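Local coordinates for protein mandelate racemase / muconate lactonizing enzyme (Burkholderia pseudomallei, PDB 2POD) that belongs to the mandelate racemase / muconate lactonizing enzyme group of the enolase superfamily, holds a sodium ion and may act as a lyase, though its exact function is unknown, at residues E44-E49 with G80-G85. Numbering follows the deposited sequence.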
ATOM      1  N   GLU B  44      13.202  16.361 -38.249  1.00 40.56           N
ATOM      2  CA  GLU B  44      14.259  16.493 -39.260  1.00 40.75           C
ATOM      3  C   GLU B  44      15.453  17.289 -38.732  1.00 39.49           C
ATOM      4  O   GLU B  44      16.604  16.875 -38.887  1.00 39.97           O
ATOM      5  CB  GLU B  44      13.715  17.126 -40.554  1.00 46.09           C
ATOM      6  CG  GLU B  44      14.792  17.562 -41.549  1.00 53.11           C
ATOM      7  CD  GLU B  44      14.230  18.190 -42.808  1.00 66.38           C
ATOM      8  OE1 GLU B  44      14.185  17.496 -43.851  1.00 68.55           O
ATOM      9  OE2 GLU B  44      13.845  19.379 -42.756  1.00 60.16           O
ATOM     10  N   ALA B  45      15.170  18.419 -38.092  1.00 37.45           N
ATOM     11  CA  ALA B  45      16.220  19.280 -37.571  1.00 42.44           C
ATOM     12  C   ALA B  45      17.050  18.580 -36.502  1.00 45.10           C
ATOM     13  O   ALA B  45      18.268  18.752 -36.461  1.00 46.36           O
ATOM     14  CB  ALA B  45      15.642  20.578 -37.045  1.00 42.08           C
ATOM     15  N   TYR B  46      16.385  17.778 -35.664  1.00 48.61           N
ATOM     16  CA  TYR B  46      17.053  16.934 -34.669  1.00 43.68           C
ATOM     17  C   TYR B  46      17.986  15.895 -35.308  1.00 42.51           C
ATOM     18  O   TYR B  46      19.117  15.710 -34.848  1.00 44.15           O
ATOM     19  CB  TYR B  46      16.028  16.228 -33.761  1.00 44.04           C
ATOM     20  CG  TYR B  46      16.604  15.014 -33.059  1.00 46.71           C
ATOM     21  CD1 TYR B  46      16.320  13.719 -33.509  1.00 33.24           C
ATOM     22  CD2 TYR B  46      17.476  15.164 -31.975  1.00 34.83           C
ATOM     23  CE1 TYR B  46      16.875  12.617 -32.888  1.00 38.44           C
ATOM     24  CE2 TYR B  46      18.028  14.063 -31.349  1.00 35.39           C
ATOM     25  CZ  TYR B  46      17.723  12.796 -31.804  1.00 33.97           C
ATOM     26  OH  TYR B  46      18.280  11.709 -31.182  1.00 44.63           O
ATOM     27  N   ILE B  47      17.496  15.200 -36.334  1.00 42.12           N
ATOM     28  CA  ILE B  47      18.292  14.185 -37.033  1.00 43.20           C
ATOM     29  C   ILE B  47      19.618  14.750 -37.546  1.00 44.37           C
ATOM     30  O   ILE B  47      20.674  14.187 -37.269  1.00 48.33           O
ATOM     31  CB  ILE B  47      17.501  13.492 -38.150  1.00 44.95           C
ATOM     32  CG1 ILE B  47      16.468  12.539 -37.540  1.00 41.42           C
ATOM     33  CG2 ILE B  47      18.443  12.729 -39.115  1.00 45.53           C
ATOM     34  CD1 ILE B  47      15.470  11.975 -38.553  1.00 40.44           C
ATOM     35  N   HIS B  48      19.556  15.892 -38.227  1.00 44.84           N
ATOM     36  CA  HIS B  48      20.738  16.509 -38.814  1.00 45.73           C
ATOM     37  C   HIS B  48      21.615  17.234 -37.785  1.00 47.44           C
ATOM     38  O   HIS B  48      22.833  17.337 -37.971  1.00 48.48           O
ATOM     39  CB  HIS B  48      20.353  17.429 -39.987  1.00 43.11           C
ATOM     40  CG  HIS B  48      19.654  16.716 -41.105  1.00 43.39           C
ATOM     41  ND1 HIS B  48      20.285  15.789 -41.906  1.00 48.17           N
ATOM     42  CD2 HIS B  48      18.377  16.787 -41.553  1.00 46.06           C
ATOM     43  CE1 HIS B  48      19.430  15.321 -42.798  1.00 49.34           C
ATOM     44  NE2 HIS B  48      18.264  15.910 -42.606  1.00 43.52           N
ATOM     45  N   GLU B  49      21.002  17.715 -36.703  1.00 45.91           N
ATOM     46  CA  GLU B  49      21.735  18.429 -35.650  1.00 44.07           C
ATOM     47  C   GLU B  49      22.592  17.537 -34.748  1.00 42.10           C
ATOM     48  O   GLU B  49      23.701  17.916 -34.371  1.00 48.32           O
ATOM     49  CB  GLU B  49      20.789  19.279 -34.809  1.00 40.30           C
ATOM     50  CG  GLU B  49      21.473  20.347 -33.974  1.00 53.65           C
ATOM     51  CD  GLU B  49      20.500  21.150 -33.131  1.00 61.12           C
ATOM     52  OE1 GLU B  49      20.859  22.280 -32.730  1.00 63.36           O
ATOM     53  OE2 GLU B  49      19.371  20.671 -32.889  1.00 52.11           O
ATOM     54  N   GLY B  80       8.538  13.389 -28.075  1.00 37.34           N
ATOM     55  CA  GLY B  80       9.020  14.636 -28.683  1.00 40.67           C
ATOM     56  C   GLY B  80       9.840  14.456 -29.955  1.00 41.13           C
ATOM     57  O   GLY B  80      10.002  13.334 -30.440  1.00 40.37           O
ATOM     58  N   ALA B  81      10.365  15.563 -30.487  1.00 42.95           N
ATOM     59  CA  ALA B  81      11.064  15.565 -31.787  1.00 43.53           C
ATOM     60  C   ALA B  81      12.235  14.591 -31.820  1.00 39.28           C
ATOM     61  O   ALA B  81      12.381  13.816 -32.765  1.00 41.33           O
ATOM     62  CB  ALA B  81      11.533  16.965 -32.150  1.00 37.28           C
ATOM     63  N   GLU B  82      13.044  14.630 -30.770  1.00 39.22           N
ATOM     64  CA  GLU B  82      14.105  13.649 -30.536  1.00 40.80           C
ATOM     65  C   GLU B  82      13.610  12.194 -30.643  1.00 46.05           C
ATOM     66  O   GLU B  82      14.199  11.384 -31.367  1.00 46.52           O
ATOM     67  CB  GLU B  82      14.748  13.892 -29.166  1.00 37.25           C
ATOM     68  CG  GLU B  82      15.456  15.255 -29.000  1.00 46.46           C
ATOM     69  CD  GLU B  82      14.546  16.398 -28.544  1.00 50.97           C
ATOM     70  OE1 GLU B  82      13.313  16.212 -28.447  1.00 48.38           O
ATOM     71  OE2 GLU B  82      15.077  17.499 -28.290  1.00 54.94           O
HETATM   72  N   MSE B  83      12.514  11.889 -29.946  1.00 41.25           N
HETATM   73  CA  MSE B  83      11.955  10.534 -29.898  1.00 43.58           C
HETATM   74  C   MSE B  83      11.421  10.041 -31.240  1.00 38.49           C
HETATM   75  O   MSE B  83      11.600   8.878 -31.589  1.00 37.93           O
HETATM   76  CB  MSE B  83      10.846  10.453 -28.843  1.00 37.58           C
HETATM   77  CG  MSE B  83      10.302   9.060 -28.586  1.00 42.00           C
HETATM   78 SE   MSE B  83      11.589   7.785 -27.856  1.00 59.60          SE
HETATM   79  CE  MSE B  83      12.393   8.840 -26.429  1.00 61.45           C
ATOM     80  N   ARG B  84      10.757  10.927 -31.974  1.00 42.44           N
ATOM     81  CA  ARG B  84      10.231  10.599 -33.301  1.00 44.70           C
ATOM     82  C   ARG B  84      11.352  10.448 -34.337  1.00 43.61           C
ATOM     83  O   ARG B  84      11.280   9.596 -35.221  1.00 39.40           O
ATOM     84  CB  ARG B  84       9.217  11.652 -33.752  1.00 44.61           C
ATOM     85  CG  ARG B  84       7.954  11.727 -32.895  1.00 36.92           C
ATOM     86  CD  ARG B  84       6.876  12.623 -33.534  1.00 39.26           C
ATOM     87  NE  ARG B  84       7.405  13.897 -34.018  1.00 41.23           N
ATOM     88  CZ  ARG B  84       7.553  14.996 -33.281  1.00 41.75           C
ATOM     89  NH1 ARG B  84       8.054  16.089 -33.832  1.00 50.38           N
ATOM     90  NH2 ARG B  84       7.210  15.012 -31.998  1.00 45.39           N
ATOM     91  N   GLY B  85      12.392  11.269 -34.204  1.00 47.72           N
ATOM     92  CA  GLY B  85      13.571  11.189 -35.069  1.00 47.75           C
ATOM     93  C   GLY B  85      14.304   9.879 -34.871  1.00 49.23           C
ATOM     94  O   GLY B  85      14.626   9.187 -35.842  1.00 47.94           O
TER
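Y46 lays one face of its ring on the backbone of E82, with E82 CA 3.6 Å from the centroid of the Y46 ring and 7° off the normal, a CH-pi contact. The ring gets there because CG stands anti to the backbone N (chi1 160°). A flat aromatic suits this place, since it can lie against a helix backbone: Y46 CE1 comes 3.3 Å from E82 O, while at the far end of the ring OH hydrogen-bonds N86, one residue beyond 80-85. The side chain of E82 crosses that of Y46 at about a right angle, and E82 CG touches Y46 CD2 at 3.6 Å. Bent at chi2, the glutamate supplies methylenes to the ring while OE2 forms a salt bridge with R84 of the second subunit and OE1 a hydrogen bond with N of that subunit's A81. G85 meets the ring edge, G85 CA 4.0 Å from Y46 CD1; a CB here would clash with that atom, and the bare CA also lets the CG1 branch of I47 come up to it, I47 CD1 ending 4.0 Å from G85 O. I47 is well suited as a branched aliphatic, reaching this glycine while also packing on V22 of strand 19-26. The axes of segments 44-49 and 81-85 pass 8.5 Å apart at a crossing angle of -75°. Helix 40-55, backed by the antiparallel sheet, thus packs across the start of helix 81-101 beside the subunit interface, an arrangement belonging to the alpha+beta N-terminal capping domain of the enolase superfamily.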